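Long-range contacts in chlorella virus DNA ligase-adenylate (Chlorella virus, PDB 1FVI), which probably seals nicks in DNA as an ATP-dependent ligase, and is captured here as the covalent enzyme-adenylate intermediate: residues A1-L6 and Y171-S176; W96-T101 and I109-D114. The protein carries 1 engineered substitution. One frame throughout, in Å; residues are numbered along the deposited sequence.

From the N terminus the chain opens with the loop 1-6, whose partner 171-176 arrives 165 residues later, in the loop between strands 162-165 and 184-186; contact 1 thus closes a long excursion through much of the ligase domain. Contact 2 falls within that excursion and closes a far smaller loop: strand 92-99 ends, the chain turns, and helix 108-121 comes back against it. The centres of the two contacts lie about 14 Å apart, and they touch through Y171, whose CD1 is 3.2 Å from OD2 of D98 and 3.4 Å from CG2 of V100. Together they tie the N-terminal loop and the 171-176 loop to the beta-alpha-beta unit beside the adenylate pocket.

Contact 1. Residues A1-L6 and Y171-S176; sequences AITKPL and YKFGRS
Neither segment is helix or strand; the two loops run past each other with CA atoms 5.2 Å apart at K4-F173 and 5.1 Å apart at L6-G174, and F173 is the centre of an inverse gamma turn. Y171, its CG anti to the backbone N (chi1 -169°), sends its ring among the N-terminal residues. CB of L6 lies over one face, 4.1 Å from the ring centroid in a CH-pi contact, while CD1 of I2 covers the opposite face, 4.0 Å from CZ. At the tip, OH of Y171 accepts the backbone N-H of L6 over 3.3 Å and also bonds D64 of strand 63-68. This packing joins the N-terminal loop before strand 9-10 to the loop between strands 162-165 and 184-186, beside the nucleotide pocket, and the carbonyl of L6 is bonded to R31 of that pocket. Further out, the hydroxyl of T3 sits against the root of the F173 ring, OG1 3.1 Å from CG, and the two side chains cross nearly at right angles. The aliphatic part of K4 runs over the F173 carbonyl, CD 3.3 Å from O. CA of L6 makes a CA-H...O contact with O of K172 at 3.3 Å.

Contact 2. Residues W96-T101 and I109-D114; sequences WFDYVT and IDRVED. With AMP (adenosine monophosphate), chain C.
R111 and D98 meet side-on, the guanidinium offering NE and NH2 to the two carboxylate oxygens. NE donates to OD1 of D98 at 3.1 Å and NH2 to OD2 at 3.0 Å, the second bond being the straighter (163° at the hydrogen). Each oxygen uses its syn lone pair, and both lie near the guanidinium plane, yet the two flat groups are turned 40° apart, so the salt bridge is twisted rather than coplanar. A bend at chi3 helps swing the arginine tip round to the acid. OD1 is gripped twice, since the backbone N of Y99 also reaches it, from above the carboxylate plane; this second bond fixes the carboxylate to its own strand. The carbonyls of K106 and G169 hold NH1 of R111. With R165 also on OD2, its NH1 close to NH2 of R111, two positive groups flank D98 and would favour its charged form.

Closer to the helix backbone, CB of R111 presses on O of Y99 at 3.2 Å. The Y99 ring lies beside D114, CD2 3.6 Å from CB, its plane nearly perpendicular to the carboxylate. A water bridges O of Y99 (2.6 Å) and OD2 of D114 (2.8 Å), and K106 forms a salt bridge with that same OD2.

Pointing away from the helix, F97 lays its ring over the adenine of AMP, CD2 3.6 Å from C6, in the nucleotide pocket. F97 and D98 both face D64, forming a classic beta bulge. Strand 92-99 and helix 108-121 begin a beta-alpha-beta unit completed by strand 131-135: the axes of 96-99 and 109-114 make an angle of 109°, W96 packs on M115, Y118 and I119 of the helix, and in the sheet strand 92-99 has antiparallel strand 63-68 on one side and parallel strand 131-135 on the other.

Contact 1. Residues A1-L6 and Y171-S176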
loop_
_atom_site.group_PDB
_atom_site.type_symbol
_atom_site.label_atom_id
_atom_site.label_comp_id
_atom_site.label_asym_id
_atom_site.label_seq_id
_atom_site.Cartn_x
_atom_site.Cartn_y
_atom_site.Cartn_z
ATOM N N ALA A 1 -20.807 -10.112 11.600
ATOM C CA ALA A 1 -21.416 -9.905 10.285
ATOM C C ALA A 1 -21.151 -8.487 9.764
ATOM O O ALA A 1 -21.116 -7.522 10.528
ATOM C CB ALA A 1 -22.922 -10.197 10.330
ATOM N N ILE A 2 -21.016 -8.379 8.448
ATOM C CA ILE A 2 -20.721 -7.119 7.772
ATOM C C ILE A 2 -21.844 -6.753 6.785
ATOM O O ILE A 2 -22.176 -7.530 5.896
ATOM C CB ILE A 2 -19.340 -7.263 7.025
ATOM C CG1 ILE A 2 -18.200 -7.477 8.037
ATOM C CG2 ILE A 2 -19.058 -6.076 6.118
ATOM C CD1 ILE A 2 -16.790 -7.441 7.419
ATOM N N THR A 3 -22.428 -5.571 6.933
ATOM C CA THR A 3 -23.500 -5.163 6.032
ATOM C C THR A 3 -23.032 -4.379 4.810
ATOM O O THR A 3 -23.711 -4.355 3.786
ATOM C CB THR A 3 -24.629 -4.371 6.770
ATOM O OG1 THR A 3 -24.116 -3.134 7.282
ATOM C CG2 THR A 3 -25.211 -5.201 7.917
ATOM N N LYS A 4 -21.898 -3.699 4.945
ATOM C CA LYS A 4 -21.292 -2.910 3.861
ATOM C C LYS A 4 -19.898 -2.527 4.348
ATOM O O LYS A 4 -19.676 -2.398 5.554
ATOM C CB LYS A 4 -22.133 -1.667 3.504
ATOM C CG LYS A 4 -22.376 -0.694 4.628
ATOM C CD LYS A 4 -23.306 0.417 4.196
ATOM C CE LYS A 4 -24.663 -0.158 3.831
ATOM N NZ LYS A 4 -25.644 0.877 3.378
ATOM N N PRO A 5 -18.936 -2.337 3.429
ATOM C CA PRO A 5 -17.601 -1.988 3.913
ATOM C C PRO A 5 -17.402 -0.652 4.636
ATOM O O PRO A 5 -18.212 0.280 4.549
ATOM C CB PRO A 5 -16.737 -2.132 2.655
ATOM C CG PRO A 5 -17.640 -1.729 1.592
ATOM C CD PRO A 5 -18.951 -2.413 1.960
ATOM N N LEU A 6 -16.345 -0.630 5.433
ATOM C CA LEU A 6 -15.934 0.548 6.176
ATOM C C LEU A 6 -15.200 1.459 5.166
ATOM O O LEU A 6 -14.287 1.012 4.459
ATOM C CB LEU A 6 -14.952 0.135 7.280
ATOM C CG LEU A 6 -14.614 1.012 8.497
ATOM C CD1 LEU A 6 -13.234 0.601 8.989
ATOM C CD2 LEU A 6 -14.655 2.506 8.212
ATOM N N TYR A 171 -15.975 -1.291 13.580
ATOM C CA TYR A 171 -16.109 -1.545 12.157
ATOM C C TYR A 171 -17.435 -0.877 11.776
ATOM O O TYR A 171 -18.518 -1.415 12.039
ATOM C CB TYR A 171 -16.151 -3.052 11.838
ATOM C CG TYR A 171 -16.020 -3.301 10.356
ATOM C CD1 TYR A 171 -14.827 -3.769 9.812
ATOM C CD2 TYR A 171 -17.063 -2.979 9.482
ATOM C CE1 TYR A 171 -14.678 -3.906 8.428
ATOM C CE2 TYR A 171 -16.913 -3.108 8.107
ATOM C CZ TYR A 171 -15.724 -3.571 7.587
ATOM O OH TYR A 171 -15.583 -3.693 6.223
ATOM N N LYS A 172 -17.341 0.313 11.197
ATOM C CA LYS A 172 -18.516 1.073 10.791
ATOM C C LYS A 172 -19.068 0.600 9.451
ATOM O O LYS A 172 -18.317 0.428 8.490
ATOM C CB LYS A 172 -18.174 2.571 10.717
ATOM C CG LYS A 172 -19.367 3.485 10.430
ATOM C CD LYS A 172 -18.946 4.937 10.416
ATOM C CE LYS A 172 -20.084 5.838 9.985
ATOM N NZ LYS A 172 -19.717 7.280 10.008
ATOM N N PHE A 173 -20.383 0.387 9.387
ATOM C CA PHE A 173 -21.020 -0.050 8.144
ATOM C C PHE A 173 -21.327 1.213 7.341
ATOM O O PHE A 173 -22.478 1.585 7.141
ATOM C CB PHE A 173 -22.292 -0.856 8.441
ATOM C CG PHE A 173 -22.054 -2.059 9.325
ATOM C CD1 PHE A 173 -23.028 -2.498 10.208
ATOM C CD2 PHE A 173 -20.867 -2.780 9.241
ATOM C CE1 PHE A 173 -22.823 -3.650 10.990
ATOM C CE2 PHE A 173 -20.648 -3.930 10.016
ATOM C CZ PHE A 173 -21.631 -4.364 10.890
ATOM N N GLY A 174 -20.265 1.871 6.887
ATOM C CA GLY A 174 -20.403 3.101 6.140
ATOM C C GLY A 174 -19.110 3.887 6.185
ATOM O O GLY A 174 -18.091 3.398 6.685
ATOM N N ARG A 175 -19.146 5.117 5.686
ATOM C CA ARG A 175 -17.956 5.953 5.665
ATOM C C ARG A 175 -17.717 6.725 6.960
ATOM O O ARG A 175 -18.610 7.360 7.497
ATOM C CB ARG A 175 -18.020 6.906 4.483
ATOM C CG ARG A 175 -16.739 7.715 4.250
ATOM C CD ARG A 175 -16.919 8.638 3.041
ATOM N NE ARG A 175 -16.491 8.061 1.764
ATOM C CZ ARG A 175 -17.200 7.232 1.010
ATOM N NH1 ARG A 175 -18.422 6.865 1.386
ATOM N NH2 ARG A 175 -16.665 6.739 -0.107
ATOM N N SER A 176 -16.492 6.647 7.457
ATOM C CA SER A 176 -16.075 7.345 8.677
ATOM C C SER A 176 -16.067 8.851 8.427
ATOM O O SER A 176 -15.885 9.307 7.299
ATOM C CB SER A 176 -14.643 6.915 9.043
ATOM O OG SER A 176 -14.164 7.567 10.201
#

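Contact 2. Residues W96-T101 and I109-D114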
loop_
_atom_site.group_PDB
_atom_site.type_symbol
_atom_site.label_atom_id
_atom_site.label_comp_id
_atom_site.label_asym_id
_atom_site.label_seq_id
_atom_site.Cartn_x
_atom_site.Cartn_y
_atom_site.Cartn_z
ATOM N N TRP A 96 -4.692 -8.417 3.801
ATOM C CA TRP A 96 -5.747 -8.605 4.797
ATOM C C TRP A 96 -5.577 -7.591 5.897
ATOM O O TRP A 96 -4.691 -7.729 6.732
ATOM C CB TRP A 96 -5.626 -10.026 5.346
ATOM C CG TRP A 96 -6.713 -10.500 6.291
ATOM C CD1 TRP A 96 -7.921 -9.916 6.525
ATOM C CD2 TRP A 96 -6.643 -11.648 7.158
ATOM N NE1 TRP A 96 -8.601 -10.619 7.494
ATOM C CE2 TRP A 96 -7.841 -11.682 7.902
ATOM C CE3 TRP A 96 -5.674 -12.643 7.383
ATOM C CZ2 TRP A 96 -8.104 -12.670 8.864
ATOM C CZ3 TRP A 96 -5.936 -13.630 8.339
ATOM C CH2 TRP A 96 -7.147 -13.628 9.067
ATOM N N PHE A 97 -6.423 -6.565 5.902
ATOM C CA PHE A 97 -6.299 -5.519 6.909
ATOM C C PHE A 97 -7.318 -5.467 8.050
ATOM O O PHE A 97 -7.128 -4.701 9.005
ATOM C CB PHE A 97 -6.134 -4.141 6.246
ATOM C CG PHE A 97 -7.225 -3.780 5.274
ATOM C CD1 PHE A 97 -8.557 -3.628 5.706
ATOM C CD2 PHE A 97 -6.909 -3.478 3.952
ATOM C CE1 PHE A 97 -9.553 -3.170 4.839
ATOM C CE2 PHE A 97 -7.895 -3.014 3.065
ATOM C CZ PHE A 97 -9.222 -2.857 3.505
ATOM N N ASP A 98 -8.391 -6.256 7.954
ATOM C CA ASP A 98 -9.393 -6.285 9.012
ATOM C C ASP A 98 -10.063 -7.647 9.125
ATOM O O ASP A 98 -10.034 -8.445 8.193
ATOM C CB ASP A 98 -10.432 -5.167 8.844
ATOM C CG ASP A 98 -10.921 -4.614 10.178
ATOM O OD1 ASP A 98 -10.629 -5.210 11.240
ATOM O OD2 ASP A 98 -11.607 -3.570 10.167
ATOM N N TYR A 99 -10.679 -7.878 10.280
ATOM C CA TYR A 99 -11.333 -9.140 10.613
ATOM C C TYR A 99 -12.429 -8.876 11.631
ATOM O O TYR A 99 -12.124 -8.601 12.799
ATOM C CB TYR A 99 -10.296 -10.062 11.273
ATOM C CG TYR A 99 -10.770 -11.462 11.590
ATOM C CD1 TYR A 99 -11.829 -12.044 10.882
ATOM C CD2 TYR A 99 -10.100 -12.241 12.536
ATOM C CE1 TYR A 99 -12.199 -13.365 11.098
ATOM C CE2 TYR A 99 -10.459 -13.566 12.758
ATOM C CZ TYR A 99 -11.507 -14.120 12.031
ATOM O OH TYR A 99 -11.845 -15.440 12.210
ATOM N N VAL A 100 -13.690 -8.982 11.223
ATOM C CA VAL A 100 -14.750 -8.747 12.189
ATOM C C VAL A 100 -15.018 -9.902 13.148
ATOM O O VAL A 100 -15.188 -9.645 14.328
ATOM C CB VAL A 100 -16.046 -8.175 11.561
ATOM C CG1 VAL A 100 -17.219 -8.182 12.584
ATOM C CG2 VAL A 100 -15.795 -6.739 11.150
ATOM N N THR A 101 -15.010 -11.155 12.686
ATOM C CA THR A 101 -15.249 -12.304 13.587
ATOM C C THR A 101 -16.731 -12.375 13.993
ATOM O O THR A 101 -17.449 -13.279 13.579
ATOM C CB THR A 101 -14.287 -12.264 14.857
ATOM O OG1 THR A 101 -13.074 -12.968 14.576
ATOM C CG2 THR A 101 -14.916 -12.859 16.102
ATOM N N ILE A 109 -7.831 -2.346 17.292
ATOM C CA ILE A 109 -6.612 -3.037 17.721
ATOM C C ILE A 109 -6.902 -4.499 18.056
ATOM O O ILE A 109 -6.056 -5.373 17.852
ATOM C CB ILE A 109 -5.996 -2.441 19.018
ATOM C CG1 ILE A 109 -7.080 -1.858 19.929
ATOM C CG2 ILE A 109 -4.861 -1.515 18.710
ATOM C CD1 ILE A 109 -6.585 -1.579 21.328
ATOM N N ASP A 110 -8.076 -4.731 18.640
ATOM C CA ASP A 110 -8.500 -6.056 19.053
ATOM C C ASP A 110 -8.844 -6.974 17.886
ATOM O O ASP A 110 -8.548 -8.174 17.920
ATOM C CB ASP A 110 -9.666 -5.923 20.027
ATOM C CG ASP A 110 -9.245 -5.294 21.349
ATOM O OD1 ASP A 110 -8.051 -5.395 21.695
ATOM O OD2 ASP A 110 -10.092 -4.704 22.047
ATOM N N ARG A 111 -9.490 -6.423 16.864
ATOM C CA ARG A 111 -9.824 -7.207 15.676
ATOM C C ARG A 111 -8.511 -7.583 14.978
ATOM O O ARG A 111 -8.389 -8.666 14.432
ATOM C CB ARG A 111 -10.743 -6.415 14.731
ATOM C CG ARG A 111 -12.064 -5.966 15.386
ATOM C CD ARG A 111 -13.120 -5.522 14.376
ATOM N NE ARG A 111 -12.656 -4.488 13.456
ATOM C CZ ARG A 111 -12.707 -3.179 13.689
ATOM N NH1 ARG A 111 -13.208 -2.713 14.824
ATOM N NH2 ARG A 111 -12.238 -2.329 12.786
ATOM N N VAL A 112 -7.531 -6.683 15.011
ATOM C CA VAL A 112 -6.233 -6.942 14.407
ATOM C C VAL A 112 -5.568 -8.104 15.142
ATOM O O VAL A 112 -4.951 -8.967 14.515
ATOM C CB VAL A 112 -5.319 -5.698 14.460
ATOM C CG1 VAL A 112 -3.894 -6.063 14.044
ATOM C CG2 VAL A 112 -5.864 -4.618 13.550
ATOM N N GLU A 113 -5.715 -8.129 16.467
ATOM C CA GLU A 113 -5.157 -9.198 17.284
ATOM C C GLU A 113 -5.841 -10.526 16.963
ATOM O O GLU A 113 -5.222 -11.584 17.041
ATOM C CB GLU A 113 -5.319 -8.865 18.758
ATOM C CG GLU A 113 -4.621 -9.836 19.682
ATOM C CD GLU A 113 -3.120 -9.859 19.496
ATOM O OE1 GLU A 113 -2.529 -10.929 19.761
ATOM O OE2 GLU A 113 -2.531 -8.819 19.101
ATOM N N ASP A 114 -7.126 -10.466 16.621
ATOM C CA ASP A 114 -7.868 -11.662 16.225
ATOM C C ASP A 114 -7.231 -12.238 14.945
ATOM O O ASP A 114 -7.015 -13.452 14.831
ATOM C CB ASP A 114 -9.337 -11.329 15.927
ATOM C CG ASP A 114 -10.193 -11.214 17.178
ATOM O OD1 ASP A 114 -9.777 -11.658 18.272
ATOM O OD2 ASP A 114 -11.310 -10.681 17.052
HETATM P P AMP C . -7.896 6.385 -2.379
HETATM O O1P AMP C . -8.598 7.667 -2.364
HETATM O O3P AMP C . -8.249 5.914 -3.851
HETATM O "O5'" AMP C . -8.636 5.378 -1.540
HETATM C "C5'" AMP C . -8.200 3.932 -1.535
HETATM C "C4'" AMP C . -9.341 2.972 -1.278
HETATM O "O4'" AMP C . -8.739 1.734 -0.890
HETATM C "C3'" AMP C . -10.269 3.397 -0.117
HETATM O "O3'" AMP C . -11.652 3.119 -0.336
HETATM C "C2'" AMP C . -9.827 2.568 1.039
HETATM O "O2'" AMP C . -10.931 2.284 1.892
HETATM C "C1'" AMP C . -9.152 1.342 0.397
HETATM N N9 AMP C . -7.979 0.943 1.150
HETATM C C8 AMP C . -6.739 0.722 0.594
HETATM N N7 AMP C . -5.880 0.380 1.512
HETATM C C5 AMP C . -6.550 0.366 2.727
HETATM C C6 AMP C . -6.158 0.079 4.043
HETATM N N6 AMP C . -4.892 -0.273 4.370
HETATM N N1 AMP C . -7.114 0.174 4.985
HETATM C C2 AMP C . -8.340 0.518 4.660
HETATM N N3 AMP C . -8.851 0.816 3.462
HETATM C C4 AMP C . -7.904 0.729 2.483
HETATM O O HOH W 1 -12.854 -9.274 15.199
#